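Local coordinates for protein L-lactate dehydrogenase (Trichomonas vaginalis, PDB 4UUL) that interconverts pyruvate and L-lactate with NAD as cofactor and, as in the malate dehydrogenases of its family, probably also acts on malate or oxaloacetate, at residues 81-85 / 248-252; 161-166 / 221-225; 169-173 / 198-202. The protein carries 1 engineered substitution. All coordinates share one frame; numbering follows the deposited sequence.

From the N terminus, the chain builds three strands of the parallel nucleotide-binding sheet before reaching strand 82-85. Interaction 1 brings helix 242-257 back onto this strand after a loop of 162 residues, joining the NAD-binding and C-terminal parts of the chain. Both other contacts fall within that loop. Helix 156-170 meets helix 214-236 in interaction 2, closing 54 residues, and its C-terminal end with the turn that follows meets strand 198-201 in interaction 3, closing 24. The three loops are therefore nested, 3 within 2 within 1, and none cross. Interactions 2 and 3 share helix 156-170 and have centres about 14 Å apart, whereas interaction 1 lies nearer the centre of the chain.

Interaction 1 (81-85 / 248-252)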
# COMPACT_ATOMS: atom_id res chain seq x y z
N ASP B 81 -13.01 -4.81 -16.65
CA ASP B 81 -13.84 -3.65 -16.30
C ASP B 81 -13.04 -2.34 -16.20
O ASP B 81 -13.54 -1.26 -16.47
CB ASP B 81 -14.52 -3.89 -14.96
CG ASP B 81 -15.53 -5.02 -15.03
OD1 ASP B 81 -16.60 -4.82 -15.62
OD2 ASP B 81 -15.23 -6.09 -14.50
N CYS B 82 -11.79 -2.44 -15.79
CA CYS B 82 -10.91 -1.27 -15.76
C CYS B 82 -9.43 -1.69 -15.91
O CYS B 82 -9.10 -2.87 -15.75
CB CYS B 82 -11.15 -0.35 -14.55
SG CYS B 82 -10.63 -1.05 -12.98
N ALA B 83 -8.58 -0.72 -16.25
CA ALA B 83 -7.20 -0.98 -16.48
C ALA B 83 -6.36 0.16 -15.99
O ALA B 83 -6.65 1.34 -16.20
CB ALA B 83 -6.93 -1.16 -17.98
N PHE B 84 -5.25 -0.21 -15.34
CA PHE B 84 -4.19 0.71 -14.93
C PHE B 84 -3.01 0.43 -15.86
O PHE B 84 -2.30 -0.58 -15.70
CB PHE B 84 -3.81 0.46 -13.48
CG PHE B 84 -4.90 0.80 -12.50
CD1 PHE B 84 -5.90 -0.12 -12.18
CD2 PHE B 84 -4.92 2.04 -11.89
CE1 PHE B 84 -6.87 0.20 -11.28
CE2 PHE B 84 -5.93 2.33 -10.96
CZ PHE B 84 -6.89 1.40 -10.66
N LEU B 85 -2.83 1.32 -16.85
CA LEU B 85 -1.75 1.13 -17.85
C LEU B 85 -0.51 1.81 -17.30
O LEU B 85 -0.20 2.99 -17.60
CB LEU B 85 -2.16 1.67 -19.21
CG LEU B 85 -3.34 1.00 -19.85
CD1 LEU B 85 -3.54 1.52 -21.24
CD2 LEU B 85 -3.34 -0.52 -19.85
N ALA B 248 -3.41 7.18 -8.50
CA ALA B 248 -4.07 6.31 -9.45
C ALA B 248 -5.37 5.73 -8.91
O ALA B 248 -6.41 5.72 -9.58
CB ALA B 248 -3.16 5.23 -9.94
N ILE B 249 -5.30 5.17 -7.72
CA ILE B 249 -6.50 4.66 -7.06
C ILE B 249 -7.52 5.75 -6.87
O ILE B 249 -8.70 5.56 -7.16
CB ILE B 249 -6.15 3.96 -5.74
CG1 ILE B 249 -5.37 2.68 -6.06
CG2 ILE B 249 -7.41 3.65 -4.89
CD1 ILE B 249 -4.78 2.04 -4.86
N GLN B 250 -7.06 6.91 -6.40
CA GLN B 250 -7.94 8.05 -6.17
C GLN B 250 -8.70 8.44 -7.46
O GLN B 250 -9.92 8.63 -7.48
CB GLN B 250 -7.09 9.22 -5.68
CG GLN B 250 -7.87 10.49 -5.41
CD GLN B 250 -7.05 11.51 -4.69
OE1 GLN B 250 -5.80 11.46 -4.67
NE2 GLN B 250 -7.72 12.46 -4.08
N HIS B 251 -7.98 8.50 -8.57
CA HIS B 251 -8.58 8.82 -9.85
C HIS B 251 -9.56 7.75 -10.26
O HIS B 251 -10.71 8.05 -10.62
CB HIS B 251 -7.46 8.96 -10.90
CG HIS B 251 -7.90 9.23 -12.30
ND1 HIS B 251 -7.37 10.24 -13.07
CD2 HIS B 251 -8.73 8.54 -13.13
CE1 HIS B 251 -7.88 10.20 -14.28
NE2 HIS B 251 -8.70 9.16 -14.36
N MET B 252 -9.14 6.48 -10.23
CA MET B 252 -10.03 5.42 -10.67
C MET B 252 -11.29 5.33 -9.78
O MET B 252 -12.38 5.12 -10.30
CB MET B 252 -9.31 4.09 -10.73
CG MET B 252 -10.15 2.98 -11.39
SD MET B 252 -10.41 3.20 -13.16
CE MET B 252 -8.84 2.53 -13.78
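Met252 folds over the ring of Phe84, and this pair carries most of the contact. Its methyl CE stands above one face of the ring, 3.9 Å from the centroid and offset toward the rim, a CH-pi contact. SD lies farther off and oblique to the ring, which adds a Met-aromatic component. Lower in the same side chain, Met252 CB meets Phe84 CZ at 3.6 Å, so the methionine wraps from the far corner of the ring back across its face. The chain can do this because CG stands anti to the backbone N (chi1 -171°) and the next two torsions are both bent, curling CE toward the strand. There CE also reaches Cys82 CB at 3.8 Å and Ala83 O at 3.5 Å, filling the angle between strand backbone and aromatic ring.

The CD2-CE2 side of the Phe84 ring faces Ala248, one helical turn earlier. Ala248 O lies in the ring plane at its edge, 3.7 Å from Phe84 CE2, while that same carbonyl accepts the backbone bond from Met252 N at 2.9 Å. Ala248 CB approaches Phe84 CD2 at 4.1 Å.

Around this pair, Val7 of the neighbouring strand and Leu20 and Ile24 of helix 15-25 also pack on Phe84, and Leu126 touches both Phe84 and Met252. His251 is turned to a different partner, its NE2 hydrogen-bonded to Ser152 OG. The side chain of Ala248 is about 4 Å from that of Leu154, which contacts NADH in cofactor-bound forms of this enzyme; no cofactor is bound here. Strand 82-85 is an inner strand of the parallel Rossmann sheet, and segment 248-252 of helix 242-257 runs at 149° to it, roughly antiparallel, an interdomain contact close to the dinucleotide site of the lactate/malate dehydrogenase fold.

Interaction 2 (161-166 / 221-225); sequences RAYYEV and FFKKI
Glu165 reaches from helix 161-166 across to helix 221-225 and touches three of its residues in succession. CB lies 4.3 Å from Ile225 CD1, a loose contact. CG, set anti to the backbone N (chi1 165°), comes up to the edge of the Phe221 ring, 3.8 Å from CD1 and near the ring plane. A bend at chi2 then lifts the carboxylate away from the phenylalanine toward Lys224. OE2 receives NZ of Lys224 at 2.7 Å on its syn side, the nitrogen standing 25° out of the carboxylate plane, and the two side chains cross at about a right angle. Tyr216 OH is a second partner of OE2, so this oxygen is gripped twice, while the aliphatic CD and CE of the lysine lie along it.

Beside the salt bridge the interface is apolar. Ala162 CB lies at the edge of the Phe221 ring, by CZ, while Val166 CG2 approaches Phe221 CE1 obliquely at 3.6 Å. Ile225 CD1 presses onto the helix backbone at Ala162 CA, 3.7 Å away. At Arg161, a water accepts from NH1 at 2.9 Å and gives a weak bond to Ile225 O, while Arg161 NE forms a salt bridge with Asp58 of the second subunit.

The axes of segments 161-166 and 221-225 make an angle of 127°. Ala162 and Val166 also pack on Ile180 of strand 177-183, and Phe221 on Ala192 of strand 191-193, so the helix pair rests against the antiparallel sheet of the C-terminal domain while Arg161 looks toward the dimer partner.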
# COMPACT_ATOMS: atom_id res chain seq x y z
N ARG B 161 0.71 16.93 -5.24
CA ARG B 161 1.94 17.62 -4.93
C ARG B 161 1.69 19.10 -4.73
O ARG B 161 2.25 19.74 -3.82
CB ARG B 161 2.99 17.46 -6.02
CG ARG B 161 3.62 16.11 -6.04
CD ARG B 161 4.46 15.89 -7.24
NE ARG B 161 5.22 14.66 -7.18
CZ ARG B 161 5.74 14.05 -8.22
NH1 ARG B 161 5.52 14.53 -9.46
NH2 ARG B 161 6.41 12.95 -8.00
N ALA B 162 0.90 19.69 -5.63
CA ALA B 162 0.64 21.12 -5.57
C ALA B 162 -0.15 21.51 -4.34
O ALA B 162 0.15 22.52 -3.69
CB ALA B 162 -0.10 21.55 -6.82
N TYR B 163 -1.12 20.68 -3.96
CA TYR B 163 -1.87 20.97 -2.74
C TYR B 163 -0.99 20.96 -1.50
O TYR B 163 -1.10 21.86 -0.66
CB TYR B 163 -3.04 19.98 -2.54
CG TYR B 163 -4.37 20.46 -3.09
CD1 TYR B 163 -5.25 21.21 -2.32
CD2 TYR B 163 -4.75 20.17 -4.40
CE1 TYR B 163 -6.45 21.65 -2.85
CE2 TYR B 163 -5.95 20.59 -4.94
CZ TYR B 163 -6.81 21.33 -4.14
OH TYR B 163 -8.01 21.78 -4.63
N TYR B 164 -0.14 19.97 -1.37
CA TYR B 164 0.68 19.93 -0.18
C TYR B 164 1.63 21.13 -0.14
O TYR B 164 1.80 21.77 0.90
CB TYR B 164 1.42 18.61 -0.12
CG TYR B 164 1.93 18.41 1.32
CD1 TYR B 164 3.14 18.94 1.72
CD2 TYR B 164 1.17 17.68 2.28
CE1 TYR B 164 3.64 18.79 3.01
CE2 TYR B 164 1.64 17.51 3.60
CZ TYR B 164 2.86 18.07 3.95
OH TYR B 164 3.30 17.88 5.21
N GLU B 165 2.20 21.50 -1.28
CA GLU B 165 3.13 22.59 -1.31
C GLU B 165 2.45 23.88 -0.91
O GLU B 165 2.97 24.65 -0.13
CB GLU B 165 3.76 22.68 -2.70
CG GLU B 165 4.48 23.94 -3.02
CD GLU B 165 5.70 24.20 -2.10
OE1 GLU B 165 6.22 23.24 -1.47
OE2 GLU B 165 6.13 25.37 -2.00
N VAL B 166 1.28 24.14 -1.48
CA VAL B 166 0.60 25.39 -1.20
C VAL B 166 0.10 25.44 0.22
O VAL B 166 0.24 26.46 0.88
CB VAL B 166 -0.54 25.63 -2.22
CG1 VAL B 166 -1.39 26.82 -1.78
CG2 VAL B 166 0.05 25.83 -3.61
N PHE B 221 7.05 28.26 -7.44
CA PHE B 221 6.11 27.18 -7.19
C PHE B 221 6.23 26.12 -8.29
O PHE B 221 6.43 24.95 -7.98
CB PHE B 221 4.71 27.75 -7.05
CG PHE B 221 3.64 26.74 -7.15
CD1 PHE B 221 3.35 25.89 -6.10
CD2 PHE B 221 2.87 26.68 -8.28
CE1 PHE B 221 2.33 24.95 -6.24
CE2 PHE B 221 1.87 25.79 -8.40
CZ PHE B 221 1.61 24.90 -7.41
N PHE B 222 6.20 26.51 -9.56
CA PHE B 222 6.28 25.49 -10.63
C PHE B 222 7.63 24.79 -10.64
O PHE B 222 7.75 23.59 -10.99
CB PHE B 222 5.98 26.07 -12.01
CG PHE B 222 5.97 25.04 -13.13
CD1 PHE B 222 4.95 24.11 -13.22
CD2 PHE B 222 6.98 25.01 -14.08
CE1 PHE B 222 4.92 23.18 -14.24
CE2 PHE B 222 6.95 24.08 -15.10
CZ PHE B 222 5.92 23.16 -15.17
N LYS B 223 8.68 25.51 -10.26
CA LYS B 223 9.99 24.89 -10.19
C LYS B 223 10.00 23.79 -9.14
O LYS B 223 10.56 22.72 -9.36
CB LYS B 223 11.06 25.92 -9.88
CG LYS B 223 11.38 26.79 -11.08
CD LYS B 223 12.44 27.80 -10.74
CE LYS B 223 12.75 28.70 -11.90
NZ LYS B 223 13.74 29.72 -11.49
N LYS B 224 9.39 24.05 -7.99
CA LYS B 224 9.36 23.05 -6.93
C LYS B 224 8.58 21.85 -7.41
O LYS B 224 9.05 20.71 -7.27
CB LYS B 224 8.71 23.62 -5.68
CG LYS B 224 9.57 24.68 -5.01
CD LYS B 224 8.85 25.34 -3.84
CE LYS B 224 9.35 24.85 -2.51
NZ LYS B 224 8.78 25.69 -1.40
N ILE B 225 7.39 22.09 -7.95
CA ILE B 225 6.53 21.03 -8.55
C ILE B 225 7.22 20.32 -9.73
O ILE B 225 7.11 19.09 -9.87
CB ILE B 225 5.16 21.64 -9.11
CG1 ILE B 225 4.33 22.25 -7.99
CG2 ILE B 225 4.34 20.61 -9.84
CD1 ILE B 225 4.14 21.37 -6.80
O HOH W 1 4.48 17.10 -10.24

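Interaction 3 (169-173 / 198-202)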
# COMPACT_ATOMS: atom_id res chain seq x y z
N LYS B 169 2.95 26.21 2.39
CA LYS B 169 3.41 27.58 2.23
C LYS B 169 2.52 28.54 3.02
O LYS B 169 3.00 29.48 3.65
CB LYS B 169 3.44 27.94 0.73
CG LYS B 169 3.90 29.38 0.43
CD LYS B 169 5.39 29.55 0.65
CE LYS B 169 5.81 30.96 0.33
NZ LYS B 169 7.28 31.12 0.40
N LEU B 170 1.22 28.24 3.03
CA LEU B 170 0.24 29.07 3.72
C LEU B 170 0.02 28.72 5.20
O LEU B 170 -0.69 29.44 5.89
CB LEU B 170 -1.10 28.91 3.00
CG LEU B 170 -1.18 29.44 1.55
CD1 LEU B 170 -2.41 28.85 0.88
CD2 LEU B 170 -1.22 30.96 1.50
N GLY B 171 0.59 27.62 5.66
CA GLY B 171 0.44 27.18 7.04
C GLY B 171 -0.98 26.76 7.38
O GLY B 171 -1.50 27.05 8.45
N VAL B 172 -1.62 26.05 6.45
CA VAL B 172 -2.94 25.47 6.67
C VAL B 172 -2.88 23.99 6.30
O VAL B 172 -1.88 23.54 5.76
CB VAL B 172 -4.04 26.22 5.87
CG1 VAL B 172 -4.10 27.71 6.31
CG2 VAL B 172 -3.85 26.09 4.35
N ASP B 173 -3.97 23.27 6.59
CA ASP B 173 -4.14 21.88 6.19
C ASP B 173 -4.54 21.82 4.73
O ASP B 173 -5.11 22.77 4.19
CB ASP B 173 -5.27 21.23 6.99
CG ASP B 173 -4.88 20.94 8.42
OD1 ASP B 173 -3.79 21.35 8.86
OD2 ASP B 173 -5.70 20.29 9.10
N THR B 198 -8.43 29.15 -3.57
CA THR B 198 -8.74 29.86 -2.34
C THR B 198 -8.28 29.03 -1.15
O THR B 198 -7.97 27.85 -1.27
CB THR B 198 -10.24 30.14 -2.18
OG1 THR B 198 -10.99 28.92 -2.36
CG2 THR B 198 -10.71 31.20 -3.18
N PHE B 199 -8.16 29.70 0.00
CA PHE B 199 -7.81 28.99 1.22
C PHE B 199 -8.50 29.68 2.39
O PHE B 199 -8.79 30.87 2.35
CB PHE B 199 -6.30 28.94 1.42
CG PHE B 199 -5.66 30.24 1.82
CD1 PHE B 199 -5.49 31.28 0.93
CD2 PHE B 199 -5.26 30.43 3.14
CE1 PHE B 199 -4.93 32.48 1.33
CE2 PHE B 199 -4.70 31.63 3.54
CZ PHE B 199 -4.52 32.64 2.63
N THR B 200 -8.73 28.89 3.44
CA THR B 200 -9.38 29.35 4.64
C THR B 200 -8.35 29.25 5.75
O THR B 200 -7.78 28.20 6.01
CB THR B 200 -10.57 28.45 5.01
OG1 THR B 200 -11.51 28.43 3.93
CG2 THR B 200 -11.24 28.93 6.30
N LYS B 201 -8.16 30.35 6.47
CA LYS B 201 -7.25 30.38 7.59
C LYS B 201 -7.91 31.27 8.62
O LYS B 201 -8.23 32.44 8.36
CB LYS B 201 -5.89 30.95 7.17
CG LYS B 201 -4.78 30.66 8.14
CD LYS B 201 -3.43 31.22 7.65
CE LYS B 201 -2.30 30.73 8.55
NZ LYS B 201 -0.95 31.16 8.10
N GLU B 202 -8.14 30.71 9.80
CA GLU B 202 -8.69 31.46 10.90
C GLU B 202 -10.00 32.13 10.50
O GLU B 202 -10.26 33.26 10.86
CB GLU B 202 -7.65 32.46 11.44
CG GLU B 202 -6.45 31.72 12.05
CD GLU B 202 -5.20 32.54 12.15
OE1 GLU B 202 -5.31 33.76 12.45
OE2 GLU B 202 -4.10 31.96 12.00
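Leu170 lays both of its methyl groups over one face of the Phe199 ring, and this is the tightly packed half of the contact. CD1 stands 3.7 Å from Phe199 CG, at the root of the ring, and CD2 sits 4.0 Å from the ring centroid as a CH-pi contact. The isobutyl group thus spans the ring from its attachment to CZ. With CG set between backbone N and carbonyl carbon (chi1 73°), the phenylalanine presents that face to the incoming helix end. Val172 CG1 closes the side, at the edge of the same ring, 4.3 Å from Phe199 CD2. It also nestles against Lys201 CG at 3.5 Å and Thr200 O at 3.7 Å, so one methyl bridges aromatic, aliphatic and backbone surfaces.

Toward solvent the contact thins to a single polar link. Lys201, extended beyond CG, runs past Val172 and delivers NZ to Leu170 O at 2.8 Å, with a C=O...N angle of 149° and the donor tilted 27° from the carbonyl plane. Gly171 here is exposed; its positive phi belongs to a Schellman motif that ends the helix, and its own carbonyl O only grazes the lysine, 3.8 Å from CE. An ammonium group at a helix C terminus should be favoured by the helix dipole.

Val208 of helix 208-211 packs on both Leu170 and Phe199, and Val211 on Phe199, so the ring is packed between helix 208-211 and the end of helix 156-170. Val172 continues onto Val177, where the chain enters strand 177-183. Strand 198-201 runs antiparallel between that strand and 204-207, and the end of helix 156-170 thus packs against one face of the four-stranded sheet.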